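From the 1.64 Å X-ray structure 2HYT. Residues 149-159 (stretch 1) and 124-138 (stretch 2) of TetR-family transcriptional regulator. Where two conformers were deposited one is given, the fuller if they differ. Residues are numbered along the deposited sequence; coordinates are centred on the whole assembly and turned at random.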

ATOM      1  N   ASP A 149     -10.137   9.792  15.297  1.00 20.69           N
ATOM      2  CA  ASP A 149      -8.828   9.476  15.815  1.00 18.84           C
ATOM      3  C   ASP A 149      -7.799   9.935  14.788  1.00 20.67           C
ATOM      4  O   ASP A 149      -7.829   9.494  13.638  1.00 17.47           O
ATOM      5  CB  ASP A 149      -8.644   7.982  16.077  1.00 22.18           C
ATOM      6  CG  ASP A 149      -7.282   7.677  16.616  1.00 21.85           C
ATOM      7  OD1 ASP A 149      -6.980   8.107  17.778  1.00 21.45           O
ATOM      8  OD2 ASP A 149      -6.490   7.063  15.901  1.00 23.68           O
ATOM      9  N   PRO A 150      -6.880  10.819  15.183  1.00 19.36           N
ATOM     10  CA  PRO A 150      -5.896  11.286  14.240  1.00 17.32           C
ATOM     11  C   PRO A 150      -5.097  10.214  13.531  1.00 17.96           C
ATOM     12  O   PRO A 150      -4.881  10.325  12.333  1.00 19.15           O
ATOM     13  CB  PRO A 150      -4.998  12.221  15.090  1.00 20.18           C
ATOM     14  CG  PRO A 150      -5.794  12.628  16.173  1.00 23.99           C
ATOM     15  CD  PRO A 150      -6.720  11.489  16.480  1.00 18.97           C
ATOM     16  N   GLN A 151      -4.650   9.185  14.260  1.00 18.06           N
ATOM     17  CA  GLN A 151      -3.809   8.155  13.661  1.00 16.73           C
ATOM     18  C   GLN A 151      -4.599   7.313  12.643  1.00 19.23           C
ATOM     19  O   GLN A 151      -4.092   6.970  11.571  1.00 19.57           O
ATOM     20  CB  GLN A 151      -3.164   7.253  14.678  1.00 18.96           C
ATOM     21  CG  GLN A 151      -1.968   6.500  14.088  1.00 18.94           C
ATOM     22  CD  GLN A 151      -1.145   5.837  15.151  1.00 25.09           C
ATOM     23  OE1 GLN A 151      -1.427   4.718  15.536  1.00 27.12           O
ATOM     24  NE2 GLN A 151      -0.133   6.548  15.672  1.00 26.88           N
ATOM     25  N   ALA A 152      -5.812   6.955  13.028  1.00 18.41           N
ATOM     26  CA  ALA A 152      -6.715   6.235  12.112  1.00 18.38           C
ATOM     27  C   ALA A 152      -6.970   7.008  10.816  1.00 18.63           C
ATOM     28  O   ALA A 152      -6.835   6.480   9.738  1.00 19.30           O
ATOM     29  CB  ALA A 152      -8.043   5.942  12.804  1.00 19.71           C
ATOM     30  N   LEU A 153      -7.278   8.289  10.948  1.00 16.41           N
ATOM     31  CA  LEU A 153      -7.583   9.110   9.792  1.00 16.02           C
ATOM     32  C   LEU A 153      -6.353   9.321   8.950  1.00 16.52           C
ATOM     33  O   LEU A 153      -6.420   9.237   7.744  1.00 16.83           O
ATOM     34  CB  LEU A 153      -8.201  10.417  10.225  1.00 17.11           C
ATOM     35  CG  LEU A 153      -8.621  11.342   9.132  1.00 16.19           C
ATOM     36  CD1 LEU A 153      -9.514  10.621   8.069  1.00 21.39           C
ATOM     37  CD2 LEU A 153      -9.373  12.540   9.723  1.00 19.50           C
ATOM     38  N   ALA A 154      -5.197   9.492   9.587  1.00 16.70           N
ATOM     39  CA  ALA A 154      -3.946   9.632   8.842  1.00 17.47           C
ATOM     40  C   ALA A 154      -3.625   8.378   8.057  1.00 17.70           C
ATOM     41  O   ALA A 154      -3.148   8.468   6.945  1.00 16.13           O
ATOM     42  CB  ALA A 154      -2.783  10.034   9.758  1.00 16.25           C
ATOM     43  N   SER A 155      -3.911   7.190   8.612  1.00 17.22           N
ATOM     44  CA  SER A 155      -3.664   5.920   7.900  0.50 17.69           C
ATOM     45  C   SER A 155      -4.480   5.831   6.627  1.00 15.62           C
ATOM     46  O   SER A 155      -3.981   5.396   5.588  1.00 17.74           O
ATOM     47  CB  SER A 155      -3.945   4.702   8.792  0.50 18.80           C
ATOM     48  OG  SER A 155      -5.334   4.435   9.010  0.50 19.10           O
ATOM     49  N   LEU A 156      -5.752   6.202   6.752  1.00 15.85           N
ATOM     50  CA  LEU A 156      -6.658   6.210   5.628  1.00 17.10           C
ATOM     51  C   LEU A 156      -6.173   7.174   4.537  1.00 17.62           C
ATOM     52  O   LEU A 156      -6.066   6.803   3.374  1.00 17.72           O
ATOM     53  CB  LEU A 156      -8.069   6.587   6.065  1.00 17.52           C
ATOM     54  CG  LEU A 156      -8.780   5.491   6.861  1.00 17.72           C
ATOM     55  CD1 LEU A 156      -9.903   6.154   7.726  1.00 18.90           C
ATOM     56  CD2 LEU A 156      -9.309   4.414   5.956  1.00 18.08           C
ATOM     57  N   ILE A 157      -5.873   8.405   4.951  1.00 18.22           N
ATOM     58  CA  ILE A 157      -5.431   9.425   3.986  1.00 16.66           C
ATOM     59  C   ILE A 157      -4.118   9.036   3.287  1.00 16.70           C
ATOM     60  O   ILE A 157      -4.029   9.043   2.067  1.00 17.33           O
ATOM     61  CB  ILE A 157      -5.314  10.820   4.668  1.00 18.21           C
ATOM     62  CG1 ILE A 157      -6.681  11.303   5.172  1.00 21.51           C
ATOM     63  CG2 ILE A 157      -4.652  11.825   3.727  1.00 20.47           C
ATOM     64  CD1 ILE A 157      -6.551  12.547   6.093  1.00 19.52           C
ATOM     65  N   TYR A 158      -3.105   8.710   4.081  1.00 16.48           N
ATOM     66  CA  TYR A 158      -1.816   8.262   3.551  1.00 16.45           C
ATOM     67  C   TYR A 158      -2.034   7.087   2.573  1.00 17.63           C
ATOM     68  O   TYR A 158      -1.485   7.066   1.447  1.00 17.37           O
ATOM     69  CB  TYR A 158      -0.806   7.913   4.672  1.00 18.03           C
ATOM     70  CG  TYR A 158       0.348   7.110   4.086  1.00 17.46           C
ATOM     71  CD1 TYR A 158       1.315   7.747   3.307  1.00 21.78           C
ATOM     72  CD2 TYR A 158       0.436   5.769   4.230  1.00 18.20           C
ATOM     73  CE1 TYR A 158       2.329   7.035   2.704  1.00 21.94           C
ATOM     74  CE2 TYR A 158       1.439   5.038   3.628  1.00 23.06           C
ATOM     75  CZ  TYR A 158       2.416   5.692   2.907  1.00 23.25           C
ATOM     76  OH  TYR A 158       3.426   4.963   2.329  1.00 26.10           O
ATOM     77  N   GLY A 159      -2.870   6.086   2.948  1.00 16.50           N
ATOM     78  CA  GLY A 159      -3.124   4.941   2.080  1.00 17.72           C
ATOM     79  C   GLY A 159      -3.711   5.356   0.744  1.00 17.91           C
ATOM     80  O   GLY A 159      -3.322   4.862  -0.315  1.00 17.75           O
TER
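Stretch 2 124-138: SQRHCVESMQRLIDN

Stretch 2 is helical throughout, from Ser-124 to Asn-138, and belongs to a longer helix. It crosses helix 150-159 with an angle of 120° between their N-to-C directions. The axes come within 8.2 Å. A small residue lies at the crossing: Ala-154 and Gln-133 have CA atoms 5.1 Å apart. The Ala-154 methyl points toward stretch 2 and rests on its backbone, with CB 3.5 Å from Val-129 O and 3.5 Å from Gln-133 N.

Val-129 is a knob in a hole formed by Gln-151, Ala-154, Ser-155 and Tyr-158. With chi1 t, Val-129 sets CG1 4.0 Å from Ala-154 CB and CG2 3.8 Å from Tyr-158 CD2.

Tyr-158 is t at chi1; its CA-to-CB bond points toward stretch 2, and the ring lies along that helix, against Cys-128 and Gln-125. Cys-128, chi1 m, sets its CB over one ring face, 3.6 Å from Tyr-158 CE1. Gln-125 CG is 3.7 Å from Tyr-158 OH.

Toward the other end, Ile-136 points at stretch 1 with both chi angles m. Ile-136 CD1 meets Ile-157 CD1 at 3.7 Å, and Ile-136 CG2 meets Leu-153 CD2 at 3.8 Å. Met-132 is selenomethionine. Its chi1 is t and its chi2 and chi3 are p, so the chain bends rather than extends. Met-132 CG lies 3.7 Å from Ala-154 CB, and Met-132 CE is 4.2 Å from Ile-157 CG2.

Gln-133 is t at chi1 and chi2. CB starts sideways, but the extended chain brings its end nearer. Gln-151 is also t, t, and the two amides meet: Gln-151 NE2 donates to Gln-133 OE1 at 2.9 Å. Pro-150 CB packs 3.7 Å from Gln-133 CG. Pro-150 CG is 3.9 Å from Asp-137 OD2.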

ATOM      1  N   SER A 124       8.551   2.888   7.022  1.00 24.58           N
ATOM      2  CA  SER A 124       8.397   4.118   6.237  0.50 23.33           C
ATOM      3  C   SER A 124       6.937   4.567   6.225  1.00 23.08           C
ATOM      4  O   SER A 124       6.628   5.756   6.335  1.00 22.36           O
ATOM      5  CB  SER A 124       8.868   3.922   4.797  0.50 24.55           C
ATOM      6  OG  SER A 124       8.631   5.096   4.043  0.50 26.10           O
ATOM      7  N   GLN A 125       6.048   3.601   6.080  1.00 19.79           N
ATOM      8  CA  GLN A 125       4.618   3.868   6.124  1.00 19.38           C
ATOM      9  C   GLN A 125       4.201   4.470   7.480  1.00 21.04           C
ATOM     10  O   GLN A 125       3.492   5.487   7.544  1.00 20.41           O
ATOM     11  CB  GLN A 125       3.859   2.580   5.891  1.00 19.37           C
ATOM     12  CG  GLN A 125       4.056   2.018   4.474  1.00 20.66           C
ATOM     13  CD  GLN A 125       3.368   0.688   4.314  1.00 25.98           C
ATOM     14  OE1 GLN A 125       2.221   0.542   4.665  1.00 20.37           O
ATOM     15  NE2 GLN A 125       4.062  -0.273   3.780  1.00 18.87           N
ATOM     16  N   ARG A 126       4.675   3.873   8.572  1.00 20.90           N
ATOM     17  CA  ARG A 126       4.309   4.365   9.901  1.00 21.14           C
ATOM     18  C   ARG A 126       4.851   5.768  10.077  1.00 21.35           C
ATOM     19  O   ARG A 126       4.190   6.620  10.682  1.00 21.26           O
ATOM     20  CB  ARG A 126       4.831   3.411  10.974  1.00 21.65           C
ATOM     21  CG  ARG A 126       3.962   2.145  11.046  1.00 24.67           C
ATOM     22  CD  ARG A 126       4.283   1.207  12.205  1.00 26.64           C
ATOM     23  NE  ARG A 126       5.548   0.502  12.003  1.00 27.10           N
ATOM     24  CZ  ARG A 126       5.664  -0.714  11.468  1.00 31.43           C
ATOM     25  NH1 ARG A 126       4.604  -1.394  11.063  1.00 27.66           N
ATOM     26  NH2 ARG A 126       6.862  -1.248  11.325  1.00 33.66           N
ATOM     27  N   HIS A 127       6.044   6.022   9.561  1.00 22.11           N
ATOM     28  CA  HIS A 127       6.606   7.358   9.610  1.00 22.01           C
ATOM     29  C   HIS A 127       5.746   8.431   8.872  1.00 24.36           C
ATOM     30  O   HIS A 127       5.516   9.526   9.374  1.00 22.52           O
ATOM     31  CB  HIS A 127       8.012   7.320   9.029  1.00 25.91           C
ATOM     32  CG  HIS A 127       8.819   8.528   9.350  1.00 34.96           C
ATOM     33  ND1 HIS A 127       9.069   9.522   8.429  1.00 43.54           N
ATOM     34  CD2 HIS A 127       9.422   8.914  10.501  1.00 42.86           C
ATOM     35  CE1 HIS A 127       9.796  10.469   8.999  1.00 47.68           C
ATOM     36  NE2 HIS A 127      10.030  10.122  10.252  1.00 44.15           N
ATOM     37  N   CYS A 128       5.275   8.093   7.684  1.00 21.50           N
ATOM     38  CA  CYS A 128       4.454   8.988   6.898  0.50 20.95           C
ATOM     39  C   CYS A 128       3.146   9.224   7.647  1.00 18.86           C
ATOM     40  O   CYS A 128       2.600  10.346   7.658  1.00 20.12           O
ATOM     41  CB  CYS A 128       4.148   8.376   5.530  0.50 22.34           C
ATOM     42  SG  CYS A 128       5.519   8.262   4.400  0.60 23.03           S
ATOM     43  N   VAL A 129       2.624   8.146   8.218  1.00 18.37           N
ATOM     44  CA  VAL A 129       1.363   8.273   8.955  1.00 17.79           C
ATOM     45  C   VAL A 129       1.532   9.195  10.166  1.00 20.25           C
ATOM     46  O   VAL A 129       0.652  10.005  10.437  1.00 20.45           O
ATOM     47  CB  VAL A 129       0.812   6.904   9.336  1.00 19.32           C
ATOM     48  CG1 VAL A 129      -0.306   6.999  10.354  1.00 22.07           C
ATOM     49  CG2 VAL A 129       0.374   6.151   8.041  1.00 19.35           C
ATOM     50  N   GLU A 130       2.634   9.066  10.898  1.00 20.13           N
ATOM     51  CA  GLU A 130       2.859   9.917  12.061  0.50 21.61           C
ATOM     52  C   GLU A 130       2.924  11.400  11.668  1.00 20.73           C
ATOM     53  O   GLU A 130       2.397  12.245  12.379  1.00 21.45           O
ATOM     54  CB  GLU A 130       4.112   9.460  12.798  0.50 22.90           C
ATOM     55  CG  GLU A 130       3.869   8.149  13.510  0.50 24.88           C
ATOM     56  CD  GLU A 130       5.131   7.423  13.944  0.50 29.72           C
ATOM     57  OE1 GLU A 130       6.246   7.931  13.668  0.50 31.49           O
ATOM     58  OE2 GLU A 130       4.995   6.328  14.548  0.50 33.79           O
ATOM     59  N   SER A 131       3.542  11.698  10.531  1.00 19.84           N
ATOM     60  CA  SER A 131       3.630  13.077  10.045  1.00 18.96           C
ATOM     61  C   SER A 131       2.240  13.593   9.712  1.00 19.18           C
ATOM     62  O   SER A 131       1.843  14.674  10.137  1.00 19.06           O
ATOM     63  CB  SER A 131       4.520  13.172   8.833  1.00 21.51           C
ATOM     64  OG  SER A 131       4.611  14.510   8.383  1.00 23.71           O
HETATM   65  N   MSE A 132       1.473  12.835   8.950  1.00 19.95           N
HETATM   66  CA  MSE A 132       0.115  13.263   8.629  0.50 15.03           C
HETATM   67  C   MSE A 132      -0.756  13.357   9.881  1.00 20.21           C
HETATM   68  O   MSE A 132      -1.608  14.241   9.992  1.00 19.26           O
HETATM   69  CB  MSE A 132      -0.502  12.313   7.598  0.50 15.54           C
HETATM   70  CG  MSE A 132      -1.933  12.606   7.292  0.50 16.71           C
HETATM   71 SE   MSE A 132      -2.157  14.347   6.490  0.38 13.49          SE
HETATM   72  CE  MSE A 132      -1.247  14.148   4.736  0.50 17.39           C
ATOM     73  N   GLN A 133      -0.548  12.452  10.834  1.00 15.65           N
ATOM     74  CA  GLN A 133      -1.273  12.472  12.112  1.00 16.20           C
ATOM     75  C   GLN A 133      -1.102  13.819  12.829  1.00 16.52           C
ATOM     76  O   GLN A 133      -2.072  14.363  13.360  1.00 17.77           O
ATOM     77  CB  GLN A 133      -0.782  11.336  13.022  1.00 18.87           C
ATOM     78  CG  GLN A 133      -1.470  11.292  14.356  1.00 20.08           C
ATOM     79  CD  GLN A 133      -0.906  10.189  15.208  1.00 22.42           C
ATOM     80  OE1 GLN A 133      -0.222   9.288  14.692  1.00 25.24           O
ATOM     81  NE2 GLN A 133      -1.182  10.245  16.499  1.00 23.68           N
ATOM     82  N   ARG A 134       0.123  14.352  12.861  1.00 18.58           N
ATOM     83  CA  ARG A 134       0.394  15.654  13.517  0.50 18.65           C
ATOM     84  C   ARG A 134      -0.483  16.733  12.894  1.00 16.14           C
ATOM     85  O   ARG A 134      -1.119  17.552  13.589  1.00 18.74           O
ATOM     86  CB  ARG A 134       1.853  16.078  13.358  0.50 17.98           C
ATOM     87  CG  ARG A 134       2.838  15.324  14.231  0.50 22.68           C
ATOM     88  CD  ARG A 134       4.242  15.916  14.103  0.50 24.74           C
ATOM     89  NE  ARG A 134       4.922  15.454  12.894  0.50 26.27           N
ATOM     90  CZ  ARG A 134       5.814  16.154  12.191  0.50 28.41           C
ATOM     91  NH1 ARG A 134       6.169  17.385  12.542  0.50 37.84           N
ATOM     92  NH2 ARG A 134       6.364  15.614  11.120  0.50 32.56           N
ATOM     93  N   LEU A 135      -0.538  16.726  11.573  1.00 16.98           N
ATOM     94  CA  LEU A 135      -1.357  17.701  10.866  1.00 18.37           C
ATOM     95  C   LEU A 135      -2.883  17.528  11.145  1.00 18.65           C
ATOM     96  O   LEU A 135      -3.604  18.471  11.399  1.00 16.32           O
ATOM     97  CB  LEU A 135      -1.029  17.636   9.374  1.00 16.78           C
ATOM     98  CG  LEU A 135      -1.819  18.592   8.475  1.00 19.32           C
ATOM     99  CD1 LEU A 135      -1.673  20.042   8.912  1.00 23.67           C
ATOM    100  CD2 LEU A 135      -1.347  18.419   7.000  1.00 21.27           C
ATOM    101  N   ILE A 136      -3.387  16.301  11.008  1.00 18.57           N
ATOM    102  CA  ILE A 136      -4.784  16.010  11.314  1.00 17.00           C
ATOM    103  C   ILE A 136      -5.166  16.398  12.735  1.00 17.00           C
ATOM    104  O   ILE A 136      -6.214  16.980  12.937  1.00 17.45           O
ATOM    105  CB  ILE A 136      -5.099  14.525  11.010  1.00 17.08           C
ATOM    106  CG1 ILE A 136      -4.969  14.307   9.524  1.00 20.32           C
ATOM    107  CG2 ILE A 136      -6.468  14.146  11.530  1.00 19.34           C
ATOM    108  CD1 ILE A 136      -6.025  15.054   8.701  1.00 25.58           C
ATOM    109  N   ASP A 137      -4.339  16.048  13.707  1.00 16.35           N
ATOM    110  CA  ASP A 137      -4.551  16.390  15.127  0.50 16.61           C
ATOM    111  C   ASP A 137      -4.747  17.902  15.257  1.00 15.12           C
ATOM    112  O   ASP A 137      -5.693  18.380  15.885  1.00 16.48           O
ATOM    113  CB  ASP A 137      -3.336  15.910  15.927  0.50 18.56           C
ATOM    114  CG  ASP A 137      -3.485  16.094  17.412  0.50 21.69           C
ATOM    115  OD1 ASP A 137      -3.459  17.260  17.853  0.50 15.71           O
ATOM    116  OD2 ASP A 137      -3.550  15.070  18.146  0.50 18.70           O
ATOM    117  N   ASN A 138      -3.830  18.647  14.636  1.00 15.75           N
ATOM    118  CA  ASN A 138      -3.927  20.100  14.608  1.00 16.08           C
ATOM    119  C   ASN A 138      -5.261  20.587  14.038  1.00 13.81           C
ATOM    120  O   ASN A 138      -5.923  21.444  14.661  1.00 15.84           O
ATOM    121  CB  ASN A 138      -2.729  20.697  13.880  1.00 16.88           C
ATOM    122  CG  ASN A 138      -2.829  22.190  13.680  1.00 17.56           C
ATOM    123  OD1 ASN A 138      -3.547  22.651  12.816  1.00 20.03           O
ATOM    124  ND2 ASN A 138      -2.163  22.948  14.528  1.00 17.99           N
TER